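Local atomic coordinates of acyl-CoA thioesterase II TesB2 (Mycobacterium marinum, PDB entry 3U0A), a protein that probably hydrolyses fatty acyl-CoA thioesters to free fatty acids and coenzyme A, as a member of the C/M/P thioester hydrolase family. Residues A49-H60 against G86-V94. Residues are numbered along the deposited sequence; the frame is centred on the assembly and turned at random.
Sequences AVRTVDPRYQVH and GGSFVTRRV. With NA (sodium ion), chain G; SO4 (sulfate ion), chain I.
Arg92 takes hold of Thr52 through the NE edge of its guanidinium: NH2 donates to Thr52 O at 2.7 Å with an N-H...O angle of 167°, and NE donates to Thr52 OG1, also at 2.7 Å. Both acceptors lie within a few degrees of the guanidinium plane, which sets the rotation of that group, although NH2 itself stands above the carbonyl plane of Thr52. The contact belongs to the N-terminal hot-dog domain, in which the long helix 34-51 packs on a curved antiparallel sheet; here the end of that helix and the loop leading to strand 58-66 lie against strand 89-98. The arginine chain is bent at chi2 (-64°), and it and the Thr52 side chain run past each other in opposite directions; a salt bridge from NH1 to Asp85 supplies a second tether. Thr52 OG1 in turn donates to Ala49 O at 2.8 Å, linking the arginine to the last turn of the helix. The end of the helix and the loop after it bind a sodium ion through Val50 O and Val53 O, with a water that donates to Tyr57 O. Next outward, Val53 CG2 and Val90 CG1, 4.0 Å apart, both lie over the same face of the Arg92 guanidinium, while Ala49 CB touches Val94 CG2 at 3.9 Å. At the far end of the loop the Tyr57 ring presents its edge to the backbone at Ser88 and Phe89, and its hydroxyl reaches the turn before the strand, with OH 2.9 Å from Gly86 O. His60, hydrogen-bonded through ND1 to Glu271 of the second subunit, brings NE2 to the edge of the Phe89 ring. Over the Tyr57 ring, Val90 CG2 makes a CH-pi contact, 3.8 Å from the centroid and 11° off the normal.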
# COMPACT_ATOMS: atom_id res chain seq x y z
N ALA A 49 6.18 -4.15 -17.19
CA ALA A 49 5.95 -2.74 -17.07
C ALA A 49 7.26 -2.00 -17.43
O ALA A 49 7.23 -1.06 -18.19
CB ALA A 49 5.48 -2.42 -15.65
N VAL A 50 8.39 -2.49 -16.88
CA VAL A 50 9.67 -1.84 -16.97
C VAL A 50 10.19 -1.76 -18.44
O VAL A 50 10.88 -0.80 -18.85
CB VAL A 50 10.67 -2.57 -16.06
CG1 VAL A 50 12.10 -2.10 -16.29
CG2 VAL A 50 10.29 -2.36 -14.62
N ARG A 51 9.80 -2.74 -19.25
CA ARG A 51 10.26 -2.80 -20.64
C ARG A 51 9.60 -1.78 -21.57
O ARG A 51 10.12 -1.48 -22.65
CB ARG A 51 10.13 -4.22 -21.17
CG ARG A 51 11.28 -5.02 -20.60
CD ARG A 51 11.47 -6.41 -21.14
NE ARG A 51 11.52 -6.50 -22.60
CZ ARG A 51 11.78 -7.65 -23.23
NH1 ARG A 51 11.83 -7.69 -24.58
NH2 ARG A 51 12.03 -8.76 -22.51
N THR A 52 8.48 -1.23 -21.11
CA THR A 52 7.71 -0.22 -21.83
C THR A 52 8.00 1.18 -21.31
O THR A 52 7.39 2.15 -21.76
CB THR A 52 6.17 -0.46 -21.69
OG1 THR A 52 5.74 -0.12 -20.37
CG2 THR A 52 5.83 -1.90 -21.97
N VAL A 53 8.93 1.28 -20.37
CA VAL A 53 9.29 2.57 -19.75
C VAL A 53 10.67 3.03 -20.17
O VAL A 53 11.60 2.28 -20.11
CB VAL A 53 9.16 2.50 -18.20
CG1 VAL A 53 9.64 3.79 -17.54
CG2 VAL A 53 7.73 2.17 -17.84
N ASP A 54 10.74 4.26 -20.65
CA ASP A 54 11.99 5.00 -20.76
C ASP A 54 12.88 4.82 -19.51
O ASP A 54 12.46 5.13 -18.41
CB ASP A 54 11.66 6.48 -20.95
CG ASP A 54 12.91 7.32 -21.27
OD1 ASP A 54 13.96 7.15 -20.59
OD2 ASP A 54 12.82 8.15 -22.21
N PRO A 55 14.11 4.31 -19.68
CA PRO A 55 14.92 3.98 -18.51
C PRO A 55 15.44 5.16 -17.72
O PRO A 55 15.91 4.96 -16.60
CB PRO A 55 16.09 3.14 -19.07
CG PRO A 55 16.01 3.23 -20.55
CD PRO A 55 14.71 3.86 -20.95
N ARG A 56 15.31 6.38 -18.27
CA ARG A 56 15.50 7.62 -17.49
C ARG A 56 14.55 7.68 -16.25
O ARG A 56 14.82 8.38 -15.27
CB ARG A 56 15.30 8.86 -18.39
N TYR A 57 13.45 6.93 -16.31
CA TYR A 57 12.52 6.87 -15.20
C TYR A 57 12.67 5.54 -14.51
O TYR A 57 12.58 4.49 -15.14
CB TYR A 57 11.08 6.99 -15.67
CG TYR A 57 10.76 8.19 -16.53
CD1 TYR A 57 11.19 8.25 -17.84
CD2 TYR A 57 9.96 9.22 -16.04
CE1 TYR A 57 10.86 9.30 -18.64
CE2 TYR A 57 9.61 10.28 -16.84
CZ TYR A 57 10.07 10.32 -18.15
OH TYR A 57 9.75 11.38 -18.98
N GLN A 58 12.87 5.58 -13.20
CA GLN A 58 13.11 4.36 -12.44
C GLN A 58 11.93 4.12 -11.53
O GLN A 58 11.38 5.06 -10.99
CB GLN A 58 14.42 4.44 -11.64
CG GLN A 58 15.67 4.64 -12.51
CD GLN A 58 16.21 3.33 -13.12
OE1 GLN A 58 16.90 2.56 -12.41
NE2 GLN A 58 15.92 3.07 -14.46
N VAL A 59 11.57 2.86 -11.35
CA VAL A 59 10.43 2.48 -10.55
C VAL A 59 10.57 2.94 -9.10
O VAL A 59 11.66 2.98 -8.56
CB VAL A 59 10.20 0.95 -10.59
CG1 VAL A 59 11.33 0.20 -9.87
CG2 VAL A 59 8.80 0.60 -10.07
N HIS A 60 9.45 3.29 -8.49
CA HIS A 60 9.43 3.72 -7.10
C HIS A 60 8.24 3.23 -6.30
O HIS A 60 8.28 3.31 -5.06
CB HIS A 60 9.50 5.26 -7.00
CG HIS A 60 8.28 5.96 -7.52
ND1 HIS A 60 7.18 6.13 -6.78
CD2 HIS A 60 8.03 6.55 -8.75
CE1 HIS A 60 6.27 6.80 -7.49
NE2 HIS A 60 6.79 7.05 -8.71
N GLY A 86 4.39 11.35 -18.61
CA GLY A 86 4.65 12.77 -18.44
C GLY A 86 6.13 13.04 -18.38
O GLY A 86 6.95 12.18 -18.73
N GLY A 87 6.48 14.24 -17.93
CA GLY A 87 7.87 14.69 -17.91
C GLY A 87 8.72 14.12 -16.79
O GLY A 87 9.92 13.94 -16.97
N SER A 88 8.10 13.87 -15.64
CA SER A 88 8.78 13.38 -14.44
C SER A 88 8.33 11.99 -14.04
O SER A 88 9.11 11.24 -13.46
CB SER A 88 8.52 14.31 -13.25
OG SER A 88 9.18 15.55 -13.43
N PHE A 89 7.07 11.68 -14.32
CA PHE A 89 6.49 10.43 -13.90
C PHE A 89 5.87 9.67 -15.10
O PHE A 89 5.24 10.27 -16.00
CB PHE A 89 5.43 10.70 -12.83
CG PHE A 89 6.01 11.11 -11.48
CD1 PHE A 89 6.31 12.44 -11.22
CD2 PHE A 89 6.23 10.17 -10.46
CE1 PHE A 89 6.83 12.83 -10.01
CE2 PHE A 89 6.76 10.57 -9.24
CZ PHE A 89 7.05 11.90 -9.03
N VAL A 90 6.06 8.36 -15.11
CA VAL A 90 5.38 7.49 -16.04
C VAL A 90 4.63 6.46 -15.20
O VAL A 90 5.11 6.02 -14.14
CB VAL A 90 6.40 6.84 -17.01
CG1 VAL A 90 5.80 5.66 -17.73
CG2 VAL A 90 6.93 7.87 -18.01
N THR A 91 3.42 6.10 -15.62
CA THR A 91 2.64 5.11 -14.90
C THR A 91 2.23 3.99 -15.83
O THR A 91 1.85 4.27 -16.95
CB THR A 91 1.35 5.72 -14.28
OG1 THR A 91 1.67 6.90 -13.53
CG2 THR A 91 0.65 4.71 -13.38
N ARG A 92 2.28 2.75 -15.34
CA ARG A 92 1.83 1.58 -16.08
C ARG A 92 0.80 0.75 -15.33
O ARG A 92 0.85 0.71 -14.10
CB ARG A 92 3.03 0.70 -16.40
CG ARG A 92 4.06 1.34 -17.32
CD ARG A 92 3.48 1.62 -18.70
NE ARG A 92 4.45 2.15 -19.66
CZ ARG A 92 4.52 3.42 -20.07
NH1 ARG A 92 3.68 4.36 -19.60
NH2 ARG A 92 5.44 3.75 -20.94
N ARG A 93 -0.14 0.13 -16.05
CA ARG A 93 -0.96 -0.97 -15.47
C ARG A 93 -0.65 -2.24 -16.23
O ARG A 93 -0.37 -2.16 -17.42
CB ARG A 93 -2.47 -0.69 -15.46
CG ARG A 93 -2.82 0.39 -14.47
CD ARG A 93 -4.31 0.55 -14.20
NE ARG A 93 -5.15 0.72 -15.40
CZ ARG A 93 -6.51 0.76 -15.41
NH1 ARG A 93 -7.25 0.65 -14.29
NH2 ARG A 93 -7.13 0.89 -16.57
N VAL A 94 -0.65 -3.37 -15.53
CA VAL A 94 -0.39 -4.67 -16.13
C VAL A 94 -1.40 -5.70 -15.65
O VAL A 94 -1.71 -5.75 -14.43
CB VAL A 94 1.02 -5.22 -15.79
CG1 VAL A 94 1.23 -6.59 -16.44
CG2 VAL A 94 2.13 -4.28 -16.21
NA NA G . 12.71 1.07 -17.94
S SO4 I . 5.81 17.17 -13.42
O1 SO4 I . 5.20 18.51 -13.13
O2 SO4 I . 6.07 16.49 -12.09
O3 SO4 I . 4.86 16.31 -14.19
O4 SO4 I . 7.04 17.42 -14.28
O HOH W 1 12.78 1.64 -15.60